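Local structure of putative transcriptional regulator (Streptomyces coelicolor, 2HXI) at residues L86-G91 and L107-S112; K99-A104 and L141-A146. The protein probably binds DNA as a dimeric transcriptional regulator of the TetR family, each subunit pairing a helix-turn-helix domain with a helical C-terminal domain. All blocks are in the same frame, centred on the assembly; numbering follows the deposited sequence.

Contact 1. Residues L86-G91 and L107-S112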
ATOM      1  N   LEU B  86       7.820 -18.005  -3.006  1.00 21.70           N
ATOM      2  CA  LEU B  86       8.403 -19.149  -3.655  1.00 22.93           C
ATOM      3  C   LEU B  86       7.464 -19.694  -4.707  1.00 22.54           C
ATOM      4  O   LEU B  86       7.877 -19.943  -5.866  1.00 23.87           O
ATOM      5  CB  LEU B  86       8.773 -20.203  -2.598  1.00 23.52           C
ATOM      6  CG  LEU B  86       9.427 -21.483  -3.146  1.00 24.84           C
ATOM      7  CD1 LEU B  86      10.752 -21.194  -3.814  1.00 28.63           C
ATOM      8  CD2 LEU B  86       9.618 -22.486  -2.005  1.00 25.55           C
ATOM      9  N   SER B  87       6.181 -19.828  -4.348  1.00 23.78           N
ATOM     10  CA  SER B  87       5.217 -20.310  -5.331  1.00 26.00           C
ATOM     11  C   SER B  87       4.963 -19.298  -6.440  1.00 24.63           C
ATOM     12  O   SER B  87       4.691 -19.691  -7.584  1.00 26.19           O
ATOM     13  CB  SER B  87       3.920 -20.833  -4.699  1.00 26.64           C
ATOM     14  OG  SER B  87       3.211 -19.816  -4.036  1.00 32.17           O
ATOM     15  N   ALA B  88       5.045 -18.000  -6.130  1.00 23.82           N
ATOM     16  CA  ALA B  88       4.921 -17.009  -7.197  1.00 23.45           C
ATOM     17  C   ALA B  88       5.908 -17.278  -8.316  1.00 22.75           C
ATOM     18  O   ALA B  88       5.615 -17.023  -9.513  1.00 22.73           O
ATOM     19  CB  ALA B  88       5.073 -15.576  -6.658  1.00 23.95           C
HETATM   20  N   MSE B  89       7.089 -17.773  -7.940  1.00 22.14           N
HETATM   21  CA  MSE B  89       8.231 -17.893  -8.837  1.00 24.27           C
HETATM   22  C   MSE B  89       8.255 -19.291  -9.446  1.00 27.42           C
HETATM   23  O   MSE B  89       9.052 -19.557 -10.337  1.00 27.68           O
HETATM   24  CB  MSE B  89       9.534 -17.556  -8.089  1.00 22.59           C
HETATM   25  CG  MSE B  89       9.635 -16.071  -7.595  1.00 19.82           C
HETATM   26 SE   MSE B  89       9.416 -14.793  -9.150  0.80 25.41          SE
HETATM   27  CE  MSE B  89      11.004 -15.157 -10.136  1.00 24.72           C
ATOM     28  N   ASP B  90       7.282 -20.132  -9.025  1.00 30.32           N
ATOM     29  CA  ASP B  90       7.041 -21.462  -9.590  1.00 32.76           C
ATOM     30  C   ASP B  90       6.864 -21.511 -11.065  1.00 32.63           C
ATOM     31  O   ASP B  90       5.824 -21.085 -11.628  1.00 32.30           O
ATOM     32  CB  ASP B  90       5.852 -22.180  -8.930  1.00 34.00           C
ATOM     33  CG  ASP B  90       6.281 -23.003  -7.773  1.00 37.26           C
ATOM     34  OD1 ASP B  90       7.471 -23.428  -7.797  1.00 39.31           O
ATOM     35  OD2 ASP B  90       5.452 -23.225  -6.859  1.00 38.57           O
ATOM     36  N   GLY B  91       7.896 -22.077 -11.688  1.00 33.15           N
ATOM     37  CA  GLY B  91       7.872 -22.274 -13.133  1.00 33.09           C
ATOM     38  C   GLY B  91       8.186 -20.999 -13.874  1.00 32.10           C
ATOM     39  O   GLY B  91       7.850 -20.866 -15.054  1.00 32.34           O
ATOM     40  N   LEU B 107       3.339  -9.173 -11.712  1.00 16.91           N
ATOM     41  CA  LEU B 107       2.017  -9.806 -11.875  1.00 17.20           C
ATOM     42  C   LEU B 107       1.932 -11.117 -11.112  1.00 17.67           C
ATOM     43  O   LEU B 107       0.835 -11.451 -10.578  1.00 19.17           O
ATOM     44  CB  LEU B 107       1.660 -10.049 -13.351  1.00 17.34           C
ATOM     45  CG  LEU B 107       1.552  -8.700 -14.101  1.00 18.28           C
ATOM     46  CD1 LEU B 107       1.261  -8.989 -15.595  1.00 22.95           C
ATOM     47  CD2 LEU B 107       0.531  -7.766 -13.506  1.00 24.75           C
ATOM     48  N   ARG B 108       3.035 -11.895 -11.118  1.00 15.80           N
ATOM     49  CA  ARG B 108       3.026 -13.196 -10.453  1.00 17.53           C
ATOM     50  C   ARG B 108       2.860 -12.944  -8.970  1.00 17.02           C
ATOM     51  O   ARG B 108       2.140 -13.658  -8.310  1.00 17.70           O
ATOM     52  CB  ARG B 108       4.273 -14.031 -10.719  1.00 17.35           C
ATOM     53  CG  ARG B 108       4.181 -14.784 -12.060  1.00 21.59           C
ATOM     54  CD  ARG B 108       5.547 -15.361 -12.394  1.00 25.63           C
ATOM     55  NE  ARG B 108       5.514 -16.468 -13.386  1.00 27.34           N
ATOM     56  CZ  ARG B 108       5.555 -17.761 -13.092  1.00 31.84           C
ATOM     57  NH1 ARG B 108       5.550 -18.648 -14.089  1.00 35.51           N
ATOM     58  NH2 ARG B 108       5.599 -18.186 -11.823  1.00 29.21           N
ATOM     59  N   LEU B 109       3.539 -11.926  -8.442  1.00 14.79           N
ATOM     60  CA  LEU B 109       3.430 -11.649  -7.033  1.00 16.41           C
ATOM     61  C   LEU B 109       2.015 -11.212  -6.696  1.00 15.57           C
ATOM     62  O   LEU B 109       1.482 -11.621  -5.649  1.00 17.50           O
ATOM     63  CB  LEU B 109       4.407 -10.524  -6.620  1.00 13.37           C
ATOM     64  CG  LEU B 109       5.913 -10.867  -6.653  1.00 17.72           C
ATOM     65  CD1 LEU B 109       6.726  -9.563  -6.471  1.00 16.32           C
ATOM     66  CD2 LEU B 109       6.264 -11.897  -5.516  1.00 17.80           C
ATOM     67  N   ARG B 110       1.410 -10.347  -7.538  1.00 15.75           N
ATOM     68  CA  ARG B 110       0.079  -9.873  -7.253  1.00 16.46           C
ATOM     69  C   ARG B 110      -0.893 -11.089  -7.259  1.00 18.85           C
ATOM     70  O   ARG B 110      -1.809 -11.192  -6.410  1.00 19.58           O
ATOM     71  CB  ARG B 110      -0.333  -8.828  -8.284  1.00 16.91           C
ATOM     72  CG  ARG B 110      -1.724  -8.300  -7.979  1.00 18.99           C
ATOM     73  CD  ARG B 110      -2.170  -7.219  -8.945  1.00 20.71           C
ATOM     74  NE  ARG B 110      -3.573  -6.923  -8.712  1.00 22.07           N
ATOM     75  CZ  ARG B 110      -4.560  -7.455  -9.403  1.00 26.02           C
ATOM     76  NH1 ARG B 110      -4.280  -8.302 -10.391  1.00 27.39           N
ATOM     77  NH2 ARG B 110      -5.813  -7.131  -9.082  1.00 26.49           N
ATOM     78  N   GLU B 111      -0.720 -11.981  -8.244  1.00 19.12           N
ATOM     79  CA  GLU B 111      -1.632 -13.121  -8.355  1.00 21.70           C
ATOM     80  C   GLU B 111      -1.478 -14.039  -7.157  1.00 20.03           C
ATOM     81  O   GLU B 111      -2.464 -14.408  -6.520  1.00 20.53           O
ATOM     82  CB  GLU B 111      -1.476 -13.771  -9.745  1.00 22.37           C
ATOM     83  CG  GLU B 111      -1.188 -15.233  -9.910  1.00 31.10           C
ATOM     84  CD  GLU B 111      -0.847 -15.512 -11.435  1.00 32.02           C
ATOM     85  OE1 GLU B 111       0.380 -15.590 -11.838  1.00 35.15           O
ATOM     86  OE2 GLU B 111      -1.853 -15.578 -12.206  1.00 42.10           O
ATOM     87  N   SER B 112      -0.236 -14.353  -6.795  1.00 18.68           N
ATOM     88  CA  SER B 112       0.011 -15.226  -5.647  1.00 19.59           C
ATOM     89  C   SER B 112      -0.556 -14.694  -4.340  1.00 20.83           C
ATOM     90  O   SER B 112      -1.040 -15.470  -3.485  1.00 22.11           O
ATOM     91  CB  SER B 112       1.503 -15.521  -5.528  1.00 19.38           C
ATOM     92  OG  SER B 112       1.878 -16.379  -6.605  1.00 22.20           O
TER
HETATM   93  O   HOH W   1       1.121 -18.747  -5.526  1.00 36.89           O
HETATM   94  O   HOH W   2       4.459 -21.215 -13.742  1.00 46.83           O
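Arg108 reaches from helix 98-113 to the last residues of helix 73-88 and the chain just beyond, gripping their backbone with the guanidinium edge. NH2 of Arg108 donates to Ala88 O at 2.6 Å (N-H...O 156°) and to Asp90 O at 2.9 Å in a straighter bond (168°). Both acceptors lie close to the guanidinium plane, whereas seen from Asp90 the donor stands well above the carbonyl plane, 61° out of it. An aliphatic chain extended from CG to NE carries the group there, and CD of Arg108 lies 3.3 Å from Ala88 O. A water bridges NH1 of Arg108 and Asp90 O, so Asp90 O receives NH2 and the water, with a weak bond from NH1 besides, which probably restricts rotation of the guanidinium.

Alongside the guanidinium, the two backbones pack through small side chains. OG of Ser112 sits 3.2 Å from CA of Ala88, and CB of Ala88 meets CD2 of Leu109 at 4.0 Å. A second water links the hydroxyls of Ser87 and Ser112. The CA atoms of Ala88 and Arg108 are 5.4 Å apart, consistent with the small Ala88 side chain.

Arg108 thus ties the C-terminal part of helix 73-88 to the C-terminal domain. Around this junction, Leu86 and selenomethionine Met89 pack on helix 131-146, while Leu109 touches Ile169 of helix 154-173 and Arg110 pairs with Glu172 of that helix.

Contact 2. Residues K99-A104 and L141-A146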
ATOM      1  N   LYS B  99      11.939  -4.993 -19.064  1.00 14.96           N
ATOM      2  CA  LYS B  99      10.683  -4.420 -18.603  1.00 16.69           C
ATOM      3  C   LYS B  99       9.603  -5.509 -18.582  1.00 14.99           C
ATOM      4  O   LYS B  99       8.790  -5.567 -17.640  1.00 16.50           O
ATOM      5  CB  LYS B  99      10.329  -3.217 -19.496  1.00 16.41           C
ATOM      6  CG  LYS B  99      11.019  -1.962 -19.076  1.00 20.44           C
ATOM      7  CD  LYS B  99      10.563  -0.694 -19.870  1.00 22.76           C
ATOM      8  CE  LYS B  99       9.134  -0.309 -19.717  1.00 22.04           C
ATOM      9  NZ  LYS B  99       8.900   0.779 -20.818  1.00 20.59           N
ATOM     10  N   GLN B 100       9.610  -6.413 -19.577  1.00 15.49           N
ATOM     11  CA  GLN B 100       8.647  -7.513 -19.613  1.00 15.87           C
ATOM     12  C   GLN B 100       8.868  -8.459 -18.398  1.00 16.33           C
ATOM     13  O   GLN B 100       7.888  -8.907 -17.736  1.00 16.73           O
ATOM     14  CB  GLN B 100       8.833  -8.292 -20.877  1.00 17.84           C
ATOM     15  CG  GLN B 100       8.302  -7.466 -22.041  1.00 19.36           C
ATOM     16  CD  GLN B 100       8.402  -8.213 -23.339  1.00 23.15           C
ATOM     17  OE1 GLN B 100       9.504  -8.622 -23.766  1.00 20.83           O
ATOM     18  NE2 GLN B 100       7.233  -8.438 -23.974  1.00 23.96           N
ATOM     19  N   ARG B 101      10.142  -8.652 -18.053  1.00 14.62           N
ATOM     20  CA  ARG B 101      10.536  -9.546 -16.936  1.00 14.83           C
ATOM     21  C   ARG B 101      10.085  -8.937 -15.611  1.00 13.68           C
ATOM     22  O   ARG B 101       9.435  -9.628 -14.775  1.00 14.31           O
ATOM     23  CB  ARG B 101      12.076  -9.725 -16.954  1.00 14.73           C
ATOM     24  CG  ARG B 101      12.533 -10.635 -18.110  1.00 13.91           C
ATOM     25  CD  ARG B 101      14.063 -10.573 -18.292  1.00 17.56           C
ATOM     26  NE  ARG B 101      14.768 -11.140 -17.152  1.00 18.96           N
ATOM     27  CZ  ARG B 101      16.098 -11.124 -17.035  1.00 21.13           C
ATOM     28  NH1 ARG B 101      16.826 -10.532 -17.984  1.00 21.42           N
ATOM     29  NH2 ARG B 101      16.685 -11.713 -15.976  1.00 22.25           N
ATOM     30  N   LEU B 102      10.313  -7.649 -15.421  1.00 14.85           N
ATOM     31  CA  LEU B 102       9.917  -7.016 -14.148  1.00 13.63           C
ATOM     32  C   LEU B 102       8.397  -7.018 -14.029  1.00 15.19           C
ATOM     33  O   LEU B 102       7.876  -7.251 -12.958  1.00 17.22           O
ATOM     34  CB  LEU B 102      10.468  -5.561 -14.077  1.00 14.25           C
ATOM     35  CG  LEU B 102      12.003  -5.428 -13.925  1.00 13.55           C
ATOM     36  CD1 LEU B 102      12.371  -3.919 -13.946  1.00 11.08           C
ATOM     37  CD2 LEU B 102      12.436  -6.178 -12.600  1.00 16.41           C
ATOM     38  N   THR B 103       7.717  -6.845 -15.166  1.00 14.94           N
ATOM     39  CA  THR B 103       6.227  -6.807 -15.184  1.00 15.36           C
ATOM     40  C   THR B 103       5.704  -8.191 -14.856  1.00 15.81           C
ATOM     41  O   THR B 103       4.797  -8.335 -14.035  1.00 15.78           O
ATOM     42  CB  THR B 103       5.709  -6.281 -16.561  1.00 16.75           C
ATOM     43  OG1 THR B 103       6.228  -4.951 -16.775  1.00 16.52           O
ATOM     44  CG2 THR B 103       4.183  -6.228 -16.525  1.00 16.20           C
ATOM     45  N   ALA B 104       6.323  -9.204 -15.459  1.00 16.14           N
ATOM     46  CA  ALA B 104       5.932 -10.596 -15.202  1.00 16.67           C
ATOM     47  C   ALA B 104       6.080 -10.991 -13.738  1.00 17.83           C
ATOM     48  O   ALA B 104       5.200 -11.649 -13.164  1.00 18.40           O
ATOM     49  CB  ALA B 104       6.668 -11.564 -16.188  1.00 17.04           C
ATOM     50  N   LEU B 141      16.851  -8.170  -9.747  1.00 13.58           N
ATOM     51  CA  LEU B 141      18.179  -7.585  -9.836  1.00 14.10           C
ATOM     52  C   LEU B 141      18.820  -7.894 -11.222  1.00 14.62           C
ATOM     53  O   LEU B 141      19.474  -7.024 -11.815  1.00 15.35           O
ATOM     54  CB  LEU B 141      19.046  -8.132  -8.684  1.00 14.53           C
ATOM     55  CG  LEU B 141      18.698  -7.636  -7.262  1.00 13.49           C
ATOM     56  CD1 LEU B 141      19.349  -8.422  -6.083  1.00 13.30           C
ATOM     57  CD2 LEU B 141      18.916  -6.121  -7.146  1.00 16.87           C
ATOM     58  N   GLN B 142      18.634  -9.110 -11.756  1.00 13.08           N
ATOM     59  CA  GLN B 142      19.174  -9.455 -13.076  1.00 13.96           C
ATOM     60  C   GLN B 142      18.486  -8.569 -14.124  1.00 14.20           C
ATOM     61  O   GLN B 142      19.129  -8.043 -15.030  1.00 14.72           O
ATOM     62  CB  GLN B 142      18.947 -10.955 -13.384  1.00 13.59           C
ATOM     63  CG  GLN B 142      19.855 -11.872 -12.587  1.00 14.70           C
ATOM     64  CD  GLN B 142      21.329 -11.820 -13.062  1.00 22.18           C
ATOM     65  OE1 GLN B 142      21.682 -11.096 -13.998  1.00 22.78           O
ATOM     66  NE2 GLN B 142      22.175 -12.609 -12.426  1.00 19.50           N
ATOM     67  N   ALA B 143      17.172  -8.430 -14.001  1.00 13.41           N
ATOM     68  CA  ALA B 143      16.420  -7.512 -14.910  1.00 14.19           C
ATOM     69  C   ALA B 143      16.918  -6.056 -14.872  1.00 12.86           C
ATOM     70  O   ALA B 143      17.126  -5.450 -15.929  1.00 13.20           O
ATOM     71  CB  ALA B 143      14.902  -7.602 -14.660  1.00 14.17           C
ATOM     72  N   LEU B 144      17.145  -5.545 -13.670  1.00 12.86           N
ATOM     73  CA  LEU B 144      17.678  -4.182 -13.500  1.00 14.28           C
ATOM     74  C   LEU B 144      19.105  -4.081 -14.133  1.00 13.78           C
ATOM     75  O   LEU B 144      19.440  -3.094 -14.801  1.00 14.52           O
ATOM     76  CB  LEU B 144      17.717  -3.802 -12.030  1.00 14.00           C
ATOM     77  CG  LEU B 144      16.257  -3.519 -11.475  1.00 13.11           C
ATOM     78  CD1 LEU B 144      16.258  -3.383  -9.926  1.00 14.90           C
ATOM     79  CD2 LEU B 144      15.576  -2.224 -12.180  1.00 13.79           C
ATOM     80  N   ARG B 145      19.939  -5.127 -13.960  1.00 13.77           N
ATOM     81  CA  ARG B 145      21.230  -5.098 -14.652  1.00 13.72           C
ATOM     82  C   ARG B 145      21.065  -5.088 -16.135  1.00 15.73           C
ATOM     83  O   ARG B 145      21.779  -4.396 -16.836  1.00 15.48           O
ATOM     84  CB  ARG B 145      22.136  -6.282 -14.255  1.00 14.82           C
ATOM     85  CG  ARG B 145      22.758  -6.015 -12.878  1.00 14.43           C
ATOM     86  CD  ARG B 145      23.770  -7.135 -12.506  1.00 17.21           C
ATOM     87  NE  ARG B 145      24.863  -6.597 -11.658  1.00 18.02           N
ATOM     88  CZ  ARG B 145      25.796  -7.370 -11.069  1.00 17.61           C
ATOM     89  NH1 ARG B 145      25.751  -8.664 -11.197  1.00 18.16           N
ATOM     90  NH2 ARG B 145      26.734  -6.816 -10.337  1.00 19.45           N
ATOM     91  N   ALA B 146      20.107  -5.905 -16.601  1.00 15.51           N
ATOM     92  CA  ALA B 146      19.842  -6.006 -18.050  1.00 15.31           C
ATOM     93  C   ALA B 146      19.451  -4.696 -18.711  1.00 14.87           C
ATOM     94  O   ALA B 146      19.778  -4.476 -19.892  1.00 15.45           O
ATOM     95  CB  ALA B 146      18.802  -7.029 -18.327  1.00 15.36           C
TER
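Segments 99-104 and 141-146 run nearly antiparallel, their axes 9.1 Å apart at closest approach and crossing at -157°, with the CA atoms of Arg101 and Ala143 nearest each other at 6.5 Å. Leu102 packs on the Ala143 methyl through CD2, 3.5 Å from Ala143 CB. CD1 of Leu102 touches CD2 of Leu144 at 4.0 Å, the two leucine side chains crossing at about a right angle. This is apolar helix packing inside the all-helical C-terminal domain of a TetR-type regulator, where Leu161 of helix 154-173 and Leu231 of helix 219-237 also pack on Leu102. Arg101 flanks the leucine contacts, its chain bent at chi3 (66°). One face of the Arg101 guanidinium has Ala143 N 3.8 Å above it, offset toward the rim. NH2 of Arg101 approaches CB of Gln142 at 3.5 Å, and NH1 of Arg101 lies 4.0 Å from CB of Ala146. NE of Arg101 forms a salt bridge with Glu139, one turn before Ala143 on the same helix, and NE2 of Gln142 hydrogen-bonds to Glu138. On the second subunit, Leu205 packs against Leu141 and Ala204 against Gln142.

In the fold
Helix 98-113 is common to both contacts: its first half, 99-104, belongs to contact 2 and its second half, 107-112, to contact 1. Their centres lie about 15 Å apart, and the segments alternate along the chain in the order 86-91, 99-104, 107-112, 141-146. One helix thus faces the end of helix 73-88 at one level and the end of helix 131-146 at another. Contact 1, centred about 10 Å from the chain centre, joins the helix leading out of the probable DNA-binding domain to the C-terminal domain; contact 2, centred about 17 Å out, lies within that domain and beside the second subunit. Helix 98-113 therefore spans from the interdomain junction to a region beside the second subunit.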